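Local coordinates for protein soluble lytic murein transglycosylase (Escherichia coli, PDB 1QSA) that cleaves the glycosidic bonds between N-acetylmuramic acid and N-acetylglucosamine in peptidoglycan from the chain ends, forming a 1,6-anhydro bond in the N-acetylmuramic acid residue, at residues A475-A480 and L592-Y597; Y536-F541 and I546-A551; A550-G555 and R585-N590. All blocks are in the same frame, centred on the assembly; numbering follows the deposited sequence. Where two conformers were deposited one is given.

Contact 1 (A475-A480 and L592-Y597); sequences ARQESA and LAYDAY. With SO4 (sulfate ion), chain B; SO4 (sulfate ion), chain H.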
ATOM      1  N   ALA A 475       8.050 -10.669  -9.751  1.00  9.31           N
ATOM      2  CA  ALA A 475       7.223  -9.776 -10.569  1.00  9.03           C
ATOM      3  C   ALA A 475       5.758  -9.768 -10.113  1.00  9.58           C
ATOM      4  O   ALA A 475       5.122  -8.711 -10.031  1.00  8.30           O
ATOM      5  CB  ALA A 475       7.322 -10.178 -12.035  1.00 10.09           C
ATOM      6  N   ARG A 476       5.229 -10.953  -9.795  1.00 10.29           N
ATOM      7  CA  ARG A 476       3.847 -11.079  -9.337  1.00  9.26           C
ATOM      8  C   ARG A 476       3.636 -10.257  -8.061  1.00  9.24           C
ATOM      9  O   ARG A 476       2.657  -9.521  -7.937  1.00 10.06           O
ATOM     10  CB  ARG A 476       3.511 -12.557  -9.101  1.00 10.46           C
ATOM     11  CG  ARG A 476       2.204 -12.809  -8.334  1.00 12.66           C
ATOM     12  CD  ARG A 476       0.981 -12.312  -9.088  1.00 15.67           C
ATOM     13  NE  ARG A 476      -0.256 -12.641  -8.377  1.00 13.02           N
ATOM     14  CZ  ARG A 476      -0.726 -11.982  -7.326  1.00 14.93           C
ATOM     15  NH1 ARG A 476      -0.084 -10.913  -6.866  1.00 17.13           N
ATOM     16  NH2 ARG A 476      -1.876 -12.363  -6.766  1.00 14.54           N
ATOM     17  N   GLN A 477       4.594 -10.343  -7.139  1.00  8.41           N
ATOM     18  CA  GLN A 477       4.512  -9.597  -5.892  1.00  9.02           C
ATOM     19  C   GLN A 477       4.628  -8.098  -6.140  1.00 10.12           C
ATOM     20  O   GLN A 477       3.863  -7.311  -5.576  1.00 10.06           O
ATOM     21  CB  GLN A 477       5.621 -10.042  -4.928  1.00  9.52           C
ATOM     22  CG  GLN A 477       5.904  -9.062  -3.779  1.00  9.68           C
ATOM     23  CD  GLN A 477       4.738  -8.893  -2.831  1.00 10.88           C
ATOM     24  OE1 GLN A 477       3.958  -9.817  -2.611  1.00 13.19           O
ATOM     25  NE2 GLN A 477       4.605  -7.701  -2.263  1.00 13.32           N
ATOM     26  N   GLU A 478       5.562  -7.721  -7.007  1.00  8.78           N
ATOM     27  CA  GLU A 478       5.822  -6.305  -7.276  1.00  9.69           C
ATOM     28  C   GLU A 478       4.723  -5.533  -8.003  1.00 10.31           C
ATOM     29  O   GLU A 478       4.290  -4.461  -7.549  1.00  9.85           O
ATOM     30  CB  GLU A 478       7.136  -6.144  -8.070  1.00  9.28           C
ATOM     31  CG  GLU A 478       8.415  -6.530  -7.304  1.00  9.73           C
ATOM     32  CD  GLU A 478       8.743  -5.578  -6.157  1.00 11.03           C
ATOM     33  OE1 GLU A 478       7.987  -4.608  -5.930  1.00 12.44           O
ATOM     34  OE2 GLU A 478       9.784  -5.790  -5.489  1.00  9.63           O
ATOM     35  N   SER A 479       4.224  -6.108  -9.095  1.00 10.01           N
ATOM     36  CA  SER A 479       3.256  -5.404  -9.942  1.00  8.69           C
ATOM     37  C   SER A 479       1.888  -6.030 -10.146  1.00 10.32           C
ATOM     38  O   SER A 479       1.034  -5.412 -10.804  1.00  9.44           O
ATOM     39  CB  SER A 479       3.873  -5.256 -11.329  1.00  8.68           C
ATOM     40  OG  SER A 479       4.011  -6.543 -11.915  1.00  9.89           O
ATOM     41  N   ALA A 480       1.694  -7.250  -9.650  1.00  9.84           N
ATOM     42  CA  ALA A 480       0.438  -7.973  -9.867  1.00  9.48           C
ATOM     43  C   ALA A 480       0.192  -8.056 -11.387  1.00 10.40           C
ATOM     44  O   ALA A 480      -0.944  -8.048 -11.879  1.00 10.50           O
ATOM     45  CB  ALA A 480      -0.743  -7.321  -9.125  1.00  9.90           C
ATOM     46  N   LEU A 592       8.123 -16.352  -1.412  1.00  8.62           N
ATOM     47  CA  LEU A 592       8.388 -17.780  -1.246  1.00  9.02           C
ATOM     48  C   LEU A 592       7.115 -18.596  -1.518  1.00  9.08           C
ATOM     49  O   LEU A 592       7.184 -19.614  -2.217  1.00 10.37           O
ATOM     50  CB  LEU A 592       8.941 -18.079   0.148  1.00 10.53           C
ATOM     51  CG  LEU A 592      10.318 -17.453   0.430  1.00 14.12           C
ATOM     52  CD1 LEU A 592      10.684 -17.715   1.888  1.00 15.10           C
ATOM     53  CD2 LEU A 592      11.383 -17.976  -0.501  1.00 15.37           C
ATOM     54  N   ALA A 593       5.957 -18.127  -1.038  1.00  9.09           N
ATOM     55  CA  ALA A 593       4.702 -18.829  -1.303  1.00  9.64           C
ATOM     56  C   ALA A 593       4.389 -18.788  -2.809  1.00  9.66           C
ATOM     57  O   ALA A 593       4.032 -19.819  -3.408  1.00 10.00           O
ATOM     58  CB  ALA A 593       3.560 -18.202  -0.507  1.00 10.13           C
ATOM     59  N   TYR A 594       4.627 -17.639  -3.443  1.00  8.16           N
ATOM     60  CA  TYR A 594       4.340 -17.472  -4.877  1.00  9.43           C
ATOM     61  C   TYR A 594       5.252 -18.315  -5.765  1.00  9.61           C
ATOM     62  O   TYR A 594       4.819 -18.843  -6.793  1.00  9.75           O
ATOM     63  CB  TYR A 594       4.449 -16.010  -5.288  1.00  9.50           C
ATOM     64  CG  TYR A 594       3.458 -15.056  -4.644  1.00  7.17           C
ATOM     65  CD1 TYR A 594       2.442 -15.499  -3.783  1.00  8.10           C
ATOM     66  CD2 TYR A 594       3.559 -13.684  -4.888  1.00 10.29           C
ATOM     67  CE1 TYR A 594       1.550 -14.585  -3.178  1.00  8.20           C
ATOM     68  CE2 TYR A 594       2.686 -12.773  -4.295  1.00  9.98           C
ATOM     69  CZ  TYR A 594       1.691 -13.232  -3.443  1.00 10.92           C
ATOM     70  OH  TYR A 594       0.882 -12.328  -2.820  1.00 13.84           O
ATOM     71  N   ASP A 595       6.513 -18.442  -5.362  1.00  8.89           N
ATOM     72  CA  ASP A 595       7.471 -19.249  -6.122  1.00  9.83           C
ATOM     73  C   ASP A 595       6.965 -20.707  -6.112  1.00  9.50           C
ATOM     74  O   ASP A 595       6.966 -21.372  -7.149  1.00 11.39           O
ATOM     75  CB  ASP A 595       8.885 -19.121  -5.524  1.00  8.71           C
ATOM     76  CG  ASP A 595       9.968 -19.598  -6.480  1.00 11.03           C
ATOM     77  OD1 ASP A 595       9.610 -20.081  -7.567  1.00 13.18           O
ATOM     78  OD2 ASP A 595      11.170 -19.483  -6.165  1.00 10.33           O
ATOM     79  N   ALA A 596       6.473 -21.174  -4.966  1.00 10.73           N
ATOM     80  CA  ALA A 596       5.924 -22.536  -4.885  1.00 11.54           C
ATOM     81  C   ALA A 596       4.715 -22.683  -5.828  1.00 11.37           C
ATOM     82  O   ALA A 596       4.619 -23.678  -6.557  1.00 10.20           O
ATOM     83  CB  ALA A 596       5.538 -22.879  -3.453  1.00 11.13           C
ATOM     84  N   TYR A 597       3.830 -21.685  -5.856  1.00 10.44           N
ATOM     85  CA  TYR A 597       2.673 -21.740  -6.753  1.00 10.56           C
ATOM     86  C   TYR A 597       3.149 -21.791  -8.204  1.00 11.72           C
ATOM     87  O   TYR A 597       2.644 -22.578  -8.992  1.00 13.78           O
ATOM     88  CB  TYR A 597       1.775 -20.516  -6.578  1.00 10.48           C
ATOM     89  CG  TYR A 597       1.138 -20.374  -5.225  1.00 11.28           C
ATOM     90  CD1 TYR A 597       0.807 -21.490  -4.462  1.00 12.55           C
ATOM     91  CD2 TYR A 597       0.870 -19.103  -4.694  1.00 12.64           C
ATOM     92  CE1 TYR A 597       0.223 -21.351  -3.201  1.00 13.77           C
ATOM     93  CE2 TYR A 597       0.300 -18.954  -3.442  1.00 13.46           C
ATOM     94  CZ  TYR A 597      -0.019 -20.085  -2.699  1.00 14.75           C
ATOM     95  OH  TYR A 597      -0.554 -19.944  -1.447  1.00 16.71           O
TER
HETATM   96  S   SO4 B 701      -1.466 -16.670  -0.357  1.00 30.99           S
HETATM   97  O1  SO4 B 701      -0.065 -17.121  -0.242  1.00 31.23           O
HETATM   98  O2  SO4 B 701      -2.210 -17.602  -1.227  1.00 29.06           O
HETATM   99  O3  SO4 B 701      -2.058 -16.668   0.991  1.00 34.92           O
HETATM  100  O4  SO4 B 701      -1.533 -15.305  -0.909  1.00 31.20           O
HETATM  101  S   SO4 H 707      -2.737 -10.849  -3.701  1.00 61.16           S
HETATM  102  O1  SO4 H 707      -1.947 -12.034  -3.316  1.00 61.59           O
HETATM  103  O2  SO4 H 707      -2.747  -9.879  -2.591  1.00 61.52           O
HETATM  104  O3  SO4 H 707      -2.131 -10.227  -4.890  1.00 61.29           O
HETATM  105  O4  SO4 H 707      -4.115 -11.264  -4.009  1.00 61.24           O
HETATM  106  O   HOH W   1       1.274  -9.602  -2.972  1.00 18.60           O
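Helix 468-479, near its C-terminal end, meets helix 582-601 at Arg476 and Tyr594, whose CA atoms stand 7.8 Å apart, a spacing bridged mainly by one aromatic ring. The Tyr594 side chain runs across that of Arg476 at about a right angle, and Arg476 CG lies 3.8 Å from Tyr594 CD2. A bend at chi2 (63°) swings the rest of the arginine past the ring, leaving Tyr594 CE2 over one face of the guanidinium. Gln477 OE1 lies 3.6 Å from Tyr594 CE2, with the amide and ring planes only 23° apart. Both helices belong to the lysozyme-like catalytic domain, and the next residue, Glu478, is the predicted active-site acid. A single water donates to both Gln477 OE1 (2.7 Å) and Tyr594 OH (2.8 Å); the same OE1 also receives Asn590 ND2. Two nitrogens of Arg476 grip one oxygen of a sulfate probably from the crystallisation liquor: NH1 and NH2 are each 2.9 Å from O3 of this chain H ion, which lies at the guanidinium edge, while NE is held by the carbonyl of Arg448. Phe449 meets the rings of both Tyr594 and Tyr597.

Contact 2 (Y536-F541 and I546-A551); sequences YVYQQF and IFSSAA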
ATOM      1  N   TYR A 536      21.929 -10.500  -9.589  1.00 10.32           N
ATOM      2  CA  TYR A 536      23.032  -9.885  -8.861  1.00 11.38           C
ATOM      3  C   TYR A 536      22.903 -10.133  -7.352  1.00 12.30           C
ATOM      4  O   TYR A 536      23.841 -10.638  -6.733  1.00  9.63           O
ATOM      5  CB  TYR A 536      23.104  -8.379  -9.159  1.00 13.41           C
ATOM      6  CG  TYR A 536      23.999  -7.594  -8.214  1.00 12.88           C
ATOM      7  CD1 TYR A 536      25.370  -7.835  -8.136  1.00 17.65           C
ATOM      8  CD2 TYR A 536      23.459  -6.617  -7.382  1.00 17.76           C
ATOM      9  CE1 TYR A 536      26.183  -7.107  -7.237  1.00 17.04           C
ATOM     10  CE2 TYR A 536      24.254  -5.899  -6.495  1.00 18.54           C
ATOM     11  CZ  TYR A 536      25.605  -6.144  -6.429  1.00 17.76           C
ATOM     12  OH  TYR A 536      26.371  -5.393  -5.562  1.00 20.75           O
ATOM     13  N   VAL A 537      21.751  -9.809  -6.765  1.00 11.11           N
ATOM     14  CA  VAL A 537      21.593 -10.030  -5.321  1.00 10.57           C
ATOM     15  C   VAL A 537      21.530 -11.527  -4.979  1.00 10.81           C
ATOM     16  O   VAL A 537      21.950 -11.943  -3.900  1.00 11.56           O
ATOM     17  CB  VAL A 537      20.407  -9.223  -4.696  1.00 11.00           C
ATOM     18  CG1 VAL A 537      20.691  -7.714  -4.785  1.00 11.99           C
ATOM     19  CG2 VAL A 537      19.095  -9.563  -5.357  1.00  9.48           C
ATOM     20  N   TYR A 538      21.031 -12.331  -5.912  1.00 10.38           N
ATOM     21  CA  TYR A 538      20.953 -13.776  -5.712  1.00 10.71           C
ATOM     22  C   TYR A 538      22.367 -14.383  -5.552  1.00 10.61           C
ATOM     23  O   TYR A 538      22.665 -15.025  -4.544  1.00 10.48           O
ATOM     24  CB  TYR A 538      20.202 -14.422  -6.885  1.00 10.30           C
ATOM     25  CG  TYR A 538      19.881 -15.904  -6.736  1.00 10.49           C
ATOM     26  CD1 TYR A 538      18.933 -16.348  -5.805  1.00 10.15           C
ATOM     27  CD2 TYR A 538      20.476 -16.852  -7.570  1.00  9.01           C
ATOM     28  CE1 TYR A 538      18.584 -17.701  -5.720  1.00 10.02           C
ATOM     29  CE2 TYR A 538      20.133 -18.206  -7.495  1.00 12.58           C
ATOM     30  CZ  TYR A 538      19.180 -18.616  -6.562  1.00 13.51           C
ATOM     31  OH  TYR A 538      18.829 -19.940  -6.465  1.00 15.77           O
ATOM     32  N   GLN A 539      23.261 -14.116  -6.506  1.00 10.47           N
ATOM     33  CA  GLN A 539      24.614 -14.655  -6.426  1.00 11.69           C
ATOM     34  C   GLN A 539      25.395 -14.036  -5.268  1.00 12.48           C
ATOM     35  O   GLN A 539      26.169 -14.720  -4.613  1.00 13.15           O
ATOM     36  CB  GLN A 539      25.359 -14.466  -7.764  1.00 12.69           C
ATOM     37  CG  GLN A 539      25.631 -13.017  -8.181  1.00 11.84           C
ATOM     38  CD  GLN A 539      26.841 -12.400  -7.480  1.00 13.58           C
ATOM     39  OE1 GLN A 539      27.852 -13.065  -7.268  1.00 14.22           O
ATOM     40  NE2 GLN A 539      26.732 -11.124  -7.117  1.00 13.48           N
ATOM     41  N   GLN A 540      25.130 -12.762  -4.981  1.00 11.99           N
ATOM     42  CA  GLN A 540      25.824 -12.064  -3.906  1.00 13.23           C
ATOM     43  C   GLN A 540      25.586 -12.731  -2.548  1.00 13.73           C
ATOM     44  O   GLN A 540      26.497 -12.813  -1.715  1.00 13.60           O
ATOM     45  CB  GLN A 540      25.431 -10.592  -3.854  0.64 14.32           C
ATOM     46  CG  GLN A 540      26.339  -9.783  -2.937  0.64 18.34           C
ATOM     47  CD  GLN A 540      26.174  -8.297  -3.116  0.64 20.33           C
ATOM     48  OE1 GLN A 540      25.331  -7.668  -2.475  0.64 21.38           O
ATOM     49  NE2 GLN A 540      26.985  -7.718  -3.996  0.64 18.84           N
ATOM     50  N   PHE A 541      24.374 -13.242  -2.349  1.00 11.81           N
ATOM     51  CA  PHE A 541      24.032 -13.905  -1.099  1.00 14.90           C
ATOM     52  C   PHE A 541      23.991 -15.433  -1.154  1.00 16.52           C
ATOM     53  O   PHE A 541      23.238 -16.067  -0.415  1.00 19.11           O
ATOM     54  CB  PHE A 541      22.728 -13.339  -0.530  1.00 14.50           C
ATOM     55  CG  PHE A 541      22.856 -11.924  -0.024  1.00 14.13           C
ATOM     56  CD1 PHE A 541      23.368 -11.666   1.240  1.00 16.10           C
ATOM     57  CD2 PHE A 541      22.492 -10.850  -0.827  1.00 14.33           C
ATOM     58  CE1 PHE A 541      23.521 -10.352   1.697  1.00 16.02           C
ATOM     59  CE2 PHE A 541      22.638  -9.541  -0.382  1.00 15.02           C
ATOM     60  CZ  PHE A 541      23.155  -9.290   0.882  1.00 14.64           C
ATOM     61  N   ILE A 546      15.742 -16.340   0.281  1.00  9.49           N
ATOM     62  CA  ILE A 546      15.314 -15.519   1.411  1.00  9.40           C
ATOM     63  C   ILE A 546      16.131 -14.226   1.361  1.00 10.01           C
ATOM     64  O   ILE A 546      15.577 -13.126   1.428  1.00 10.12           O
ATOM     65  CB  ILE A 546      15.541 -16.252   2.769  1.00  8.48           C
ATOM     66  CG1 ILE A 546      14.574 -17.442   2.875  1.00  9.95           C
ATOM     67  CG2 ILE A 546      15.355 -15.282   3.947  1.00 10.75           C
ATOM     68  CD1 ILE A 546      14.835 -18.354   4.084  1.00 11.85           C
ATOM     69  N   PHE A 547      17.449 -14.377   1.211  1.00  9.67           N
ATOM     70  CA  PHE A 547      18.347 -13.220   1.148  1.00  9.68           C
ATOM     71  C   PHE A 547      18.128 -12.354  -0.089  1.00 10.61           C
ATOM     72  O   PHE A 547      18.059 -11.129   0.021  1.00 10.91           O
ATOM     73  CB  PHE A 547      19.819 -13.657   1.201  1.00  9.25           C
ATOM     74  CG  PHE A 547      20.180 -14.477   2.416  1.00  9.07           C
ATOM     75  CD1 PHE A 547      19.476 -14.341   3.600  1.00  9.49           C
ATOM     76  CD2 PHE A 547      21.235 -15.398   2.359  1.00 10.39           C
ATOM     77  CE1 PHE A 547      19.806 -15.102   4.719  1.00 10.41           C
ATOM     78  CE2 PHE A 547      21.576 -16.167   3.472  1.00 10.16           C
ATOM     79  CZ  PHE A 547      20.860 -16.017   4.655  1.00 11.18           C
ATOM     80  N   SER A 548      17.978 -12.971  -1.262  1.00  8.97           N
ATOM     81  CA  SER A 548      17.792 -12.177  -2.472  1.00 10.38           C
ATOM     82  C   SER A 548      16.464 -11.434  -2.484  1.00 10.63           C
ATOM     83  O   SER A 548      16.394 -10.308  -2.965  1.00  9.59           O
ATOM     84  CB  SER A 548      17.945 -13.023  -3.745  1.00 10.92           C
ATOM     85  OG  SER A 548      17.063 -14.123  -3.728  1.00  9.87           O
ATOM     86  N   SER A 549      15.419 -12.052  -1.932  1.00  8.81           N
ATOM     87  CA  SER A 549      14.118 -11.400  -1.887  1.00  8.92           C
ATOM     88  C   SER A 549      14.190 -10.223  -0.919  1.00  9.81           C
ATOM     89  O   SER A 549      13.721  -9.142  -1.222  1.00 10.07           O
ATOM     90  CB  SER A 549      13.014 -12.386  -1.476  1.00 10.06           C
ATOM     91  OG  SER A 549      12.908 -13.443  -2.431  1.00 10.37           O
ATOM     92  N   ALA A 550      14.787 -10.447   0.248  1.00  9.41           N
ATOM     93  CA  ALA A 550      14.938  -9.381   1.225  1.00  9.19           C
ATOM     94  C   ALA A 550      15.803  -8.244   0.671  1.00  9.21           C
ATOM     95  O   ALA A 550      15.474  -7.070   0.865  1.00 10.87           O
ATOM     96  CB  ALA A 550      15.534  -9.932   2.520  1.00  9.97           C
ATOM     97  N   ALA A 551      16.869  -8.593  -0.044  1.00  9.85           N
ATOM     98  CA  ALA A 551      17.771  -7.597  -0.634  1.00  9.79           C
ATOM     99  C   ALA A 551      17.075  -6.816  -1.761  1.00  9.34           C
ATOM    100  O   ALA A 551      17.274  -5.609  -1.897  1.00 10.84           O
ATOM    101  CB  ALA A 551      19.059  -8.265  -1.152  1.00 10.51           C
TER
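Phe541 and Phe547 lean across each other at an oblique angle, meeting through their methylene carbons rather than by stacking: CB of Phe541 is 3.4 Å from CB of Phe547, a tight approach for two saturated carbons. Phe547 CB also meets the Phe541 ring obliquely, neither squarely face-on nor edge-on. The ring of Phe547 presents its edge to the backbone, CD2 lying 3.5 Å from the carbonyl O of Phe541. With CG of Phe541 anti to its carbonyl carbon (chi1 -70°), the ring reaches along the neighbouring helix, bringing CE2 to 3.9 Å from Ala551 CB. That methyl group is shared, for Val537 CB also lies 3.9 Å from it, and the small alanine thus fits between valine and phenylalanine.

The arrangement is a helical hairpin within the Slt-type domain. Helix 523-540 ends just before Phe541, a short turn follows, and helix 545-554 returns with the segment axes 8.2 Å apart at closest and 137° between their directions. The tightest backbone approach is at Tyr538 and Ser548, with CA atoms 4.8 Å apart, and a serine here is small enough to allow it. Its CB sits against the backbone of Tyr538, 3.7 Å from CA, while OG approaches the edge of the tyrosine ring in its plane, 3.6 Å from CD1. The same hydroxyl is hydrogen-bonded to Tyr470 OH and to the carbonyl of Asn544, which satisfies a polar atom in a buried contact. CG2 of Val537 packs against the carbonyl oxygen and CB of the same serine. Beyond the pair of helices, Val559 of helix 556-566 touches Phe541, and Phe575 meets the Phe547 ring edge-to-face.

Contact 3 (A550-G555 and R585-N590); sequences AAYNAG and RGYVKN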
ATOM      1  N   ALA A 550      14.787 -10.447   0.248  1.00  9.41           N
ATOM      2  CA  ALA A 550      14.938  -9.381   1.225  1.00  9.19           C
ATOM      3  C   ALA A 550      15.803  -8.244   0.671  1.00  9.21           C
ATOM      4  O   ALA A 550      15.474  -7.070   0.865  1.00 10.87           O
ATOM      5  CB  ALA A 550      15.534  -9.932   2.520  1.00  9.97           C
ATOM      6  N   ALA A 551      16.869  -8.593  -0.044  1.00  9.85           N
ATOM      7  CA  ALA A 551      17.771  -7.597  -0.634  1.00  9.79           C
ATOM      8  C   ALA A 551      17.075  -6.816  -1.761  1.00  9.34           C
ATOM      9  O   ALA A 551      17.274  -5.609  -1.897  1.00 10.84           O
ATOM     10  CB  ALA A 551      19.059  -8.265  -1.152  1.00 10.51           C
ATOM     11  N   TYR A 552      16.221  -7.480  -2.538  1.00  9.44           N
ATOM     12  CA  TYR A 552      15.519  -6.801  -3.627  1.00 10.22           C
ATOM     13  C   TYR A 552      14.570  -5.746  -3.057  1.00 11.95           C
ATOM     14  O   TYR A 552      14.490  -4.632  -3.565  1.00 13.66           O
ATOM     15  CB  TYR A 552      14.745  -7.817  -4.482  1.00 10.61           C
ATOM     16  CG  TYR A 552      14.285  -7.285  -5.831  1.00  9.51           C
ATOM     17  CD1 TYR A 552      13.061  -6.612  -5.962  1.00 10.22           C
ATOM     18  CD2 TYR A 552      15.085  -7.439  -6.967  1.00  9.48           C
ATOM     19  CE1 TYR A 552      12.647  -6.097  -7.198  1.00  9.27           C
ATOM     20  CE2 TYR A 552      14.684  -6.927  -8.210  1.00 10.67           C
ATOM     21  CZ  TYR A 552      13.464  -6.255  -8.313  1.00 10.10           C
ATOM     22  OH  TYR A 552      13.085  -5.718  -9.527  1.00 11.77           O
ATOM     23  N   ASN A 553      13.925  -6.065  -1.943  1.00 10.79           N
ATOM     24  CA  ASN A 553      12.974  -5.144  -1.308  1.00 12.89           C
ATOM     25  C   ASN A 553      13.609  -4.057  -0.415  1.00 13.54           C
ATOM     26  O   ASN A 553      13.234  -2.882  -0.502  1.00 14.25           O
ATOM     27  CB  ASN A 553      11.942  -5.952  -0.499  1.00 13.01           C
ATOM     28  CG  ASN A 553      10.897  -5.072   0.183  1.00 14.47           C
ATOM     29  OD1 ASN A 553      10.921  -4.902   1.389  1.00 17.66           O
ATOM     30  ND2 ASN A 553       9.981  -4.512  -0.598  1.00 17.57           N
ATOM     31  N   ALA A 554      14.585  -4.452   0.401  1.00 12.72           N
ATOM     32  CA  ALA A 554      15.221  -3.555   1.364  1.00 12.71           C
ATOM     33  C   ALA A 554      16.659  -3.133   1.093  1.00 13.87           C
ATOM     34  O   ALA A 554      17.191  -2.274   1.803  1.00 14.56           O
ATOM     35  CB  ALA A 554      15.123  -4.171   2.772  1.00 13.18           C
ATOM     36  N   GLY A 555      17.288  -3.722   0.084  1.00 12.63           N
ATOM     37  CA  GLY A 555      18.669  -3.376  -0.237  1.00 14.34           C
ATOM     38  C   GLY A 555      19.656  -4.347   0.396  1.00 12.57           C
ATOM     39  O   GLY A 555      19.437  -4.825   1.509  1.00 11.51           O
ATOM     40  N   ARG A 585       9.408  -8.431   5.713  1.00  9.04           N
ATOM     41  CA  ARG A 585       9.043  -9.747   6.240  1.00  9.97           C
ATOM     42  C   ARG A 585       7.858 -10.304   5.436  1.00 10.22           C
ATOM     43  O   ARG A 585       7.872 -11.459   4.993  1.00 10.26           O
ATOM     44  CB  ARG A 585       8.680  -9.615   7.721  1.00 11.93           C
ATOM     45  CG  ARG A 585       8.441 -10.930   8.415  1.00 10.56           C
ATOM     46  CD  ARG A 585       8.289 -10.724   9.921  1.00 13.31           C
ATOM     47  NE  ARG A 585       7.154  -9.889  10.305  1.00 15.01           N
ATOM     48  CZ  ARG A 585       7.243  -8.691  10.886  1.00 15.45           C
ATOM     49  NH1 ARG A 585       8.422  -8.150  11.152  1.00 15.94           N
ATOM     50  NH2 ARG A 585       6.142  -8.026  11.207  1.00 16.58           N
ATOM     51  N   GLY A 586       6.844  -9.468   5.218  1.00  9.80           N
ATOM     52  CA  GLY A 586       5.686  -9.899   4.450  1.00  9.95           C
ATOM     53  C   GLY A 586       6.031 -10.173   2.990  1.00 10.66           C
ATOM     54  O   GLY A 586       5.492 -11.103   2.373  1.00 10.77           O
ATOM     55  N   TYR A 587       6.927  -9.364   2.436  1.00 10.28           N
ATOM     56  CA  TYR A 587       7.382  -9.517   1.050  1.00  7.96           C
ATOM     57  C   TYR A 587       8.041 -10.893   0.860  1.00  9.42           C
ATOM     58  O   TYR A 587       7.731 -11.621  -0.092  1.00  7.82           O
ATOM     59  CB  TYR A 587       8.391  -8.400   0.751  1.00  8.58           C
ATOM     60  CG  TYR A 587       8.937  -8.360  -0.661  1.00  9.48           C
ATOM     61  CD1 TYR A 587      10.078  -9.080  -1.011  1.00  9.25           C
ATOM     62  CD2 TYR A 587       8.337  -7.566  -1.632  1.00  9.66           C
ATOM     63  CE1 TYR A 587      10.615  -9.013  -2.299  1.00  8.22           C
ATOM     64  CE2 TYR A 587       8.864  -7.484  -2.929  1.00  9.78           C
ATOM     65  CZ  TYR A 587      10.003  -8.209  -3.251  1.00  7.95           C
ATOM     66  OH  TYR A 587      10.562  -8.116  -4.499  1.00  9.62           O
ATOM     67  N   VAL A 588       8.952 -11.248   1.766  1.00  8.53           N
ATOM     68  CA  VAL A 588       9.672 -12.517   1.681  1.00 10.27           C
ATOM     69  C   VAL A 588       8.704 -13.699   1.778  1.00  9.59           C
ATOM     70  O   VAL A 588       8.789 -14.634   0.984  1.00 10.17           O
ATOM     71  CB  VAL A 588      10.784 -12.598   2.747  1.00 10.32           C
ATOM     72  CG1 VAL A 588      11.438 -13.965   2.736  1.00 10.53           C
ATOM     73  CG2 VAL A 588      11.832 -11.524   2.448  1.00  9.29           C
ATOM     74  N   LYS A 589       7.770 -13.623   2.721  1.00 10.22           N
ATOM     75  CA  LYS A 589       6.770 -14.678   2.888  1.00  7.83           C
ATOM     76  C   LYS A 589       5.954 -14.843   1.608  1.00  9.79           C
ATOM     77  O   LYS A 589       5.762 -15.957   1.123  1.00 10.76           O
ATOM     78  CB  LYS A 589       5.848 -14.350   4.062  1.00  7.98           C
ATOM     79  CG  LYS A 589       6.540 -14.460   5.417  1.00  8.67           C
ATOM     80  CD  LYS A 589       5.589 -14.103   6.532  1.00  9.30           C
ATOM     81  CE  LYS A 589       6.255 -14.259   7.894  1.00 10.55           C
ATOM     82  NZ  LYS A 589       5.316 -13.794   8.985  1.00 12.91           N
ATOM     83  N   ASN A 590       5.487 -13.730   1.056  1.00  9.37           N
ATOM     84  CA  ASN A 590       4.712 -13.784  -0.180  1.00  9.47           C
ATOM     85  C   ASN A 590       5.518 -14.379  -1.336  1.00  8.89           C
ATOM     86  O   ASN A 590       5.060 -15.275  -2.025  1.00  8.98           O
ATOM     87  CB  ASN A 590       4.249 -12.381  -0.596  1.00  9.60           C
ATOM     88  CG  ASN A 590       3.079 -11.878   0.221  1.00 12.73           C
ATOM     89  OD1 ASN A 590       2.460 -12.628   0.990  1.00 14.25           O
ATOM     90  ND2 ASN A 590       2.745 -10.607   0.036  1.00 11.75           N
TER
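Asn553 lies over one face of the Tyr587 ring, where helices 545-554 and 582-601 of the lysozyme-like catalytic domain cross with 138° between their segment directions. Its CB forms a CH-pi contact 3.7 Å from the ring centroid and 12° off the normal. The amide follows the same face, tilted 23° from the ring, with ND2 3.6 Å from Tyr587 CD2. Because CG of Tyr587 is anti to the backbone N, the ring extends toward helix 545-554 and its OH reaches 3.3 Å from Tyr552 CD1, at an oblique approach. Beside this aromatic group, Ala550 CB and Val588 CG2 pack at 4.0 Å. The next shell fixes the polar ends: Tyr587 OH is hydrogen-bonded to OE2 of Glu478, the predicted active-site residue, and Asn553 OD1 bonds to Thr584 OG1 and its ND2 to Glu583 OE2, fixing the rotation of the amide above the ring. Replacing Tyr587 with an alanine would probably leave Asn553 CB without its aromatic floor, open a gap between the helices and deprive Glu478 of a hydroxyl partner. Tyr552, for its part, is held at the far end of its ring, where OH bonds to the carbonyl O of Met495.

Taken together, the three contacts show how chemistry varies with place in one helical domain. Contact 2 is buried and mostly apolar, joining two successive helices, whereas contact 1, only partly buried, gathers charge, water and sulfate. Contact 3 is buried yet mixed, with an aromatic face and an amide close to the predicted catalytic glutamate. Helix 545-554 serves contacts 2 and 3, which share Ala550 and Ala551, while helix 582-601 serves contacts 1 and 3. Residues of contacts 1 and 3 also meet directly, Gln477 CG packing 3.5 Å from Tyr587 CE2. Along the chain, contacts 2 and 3 both lie inside the loop that contact 1 closes.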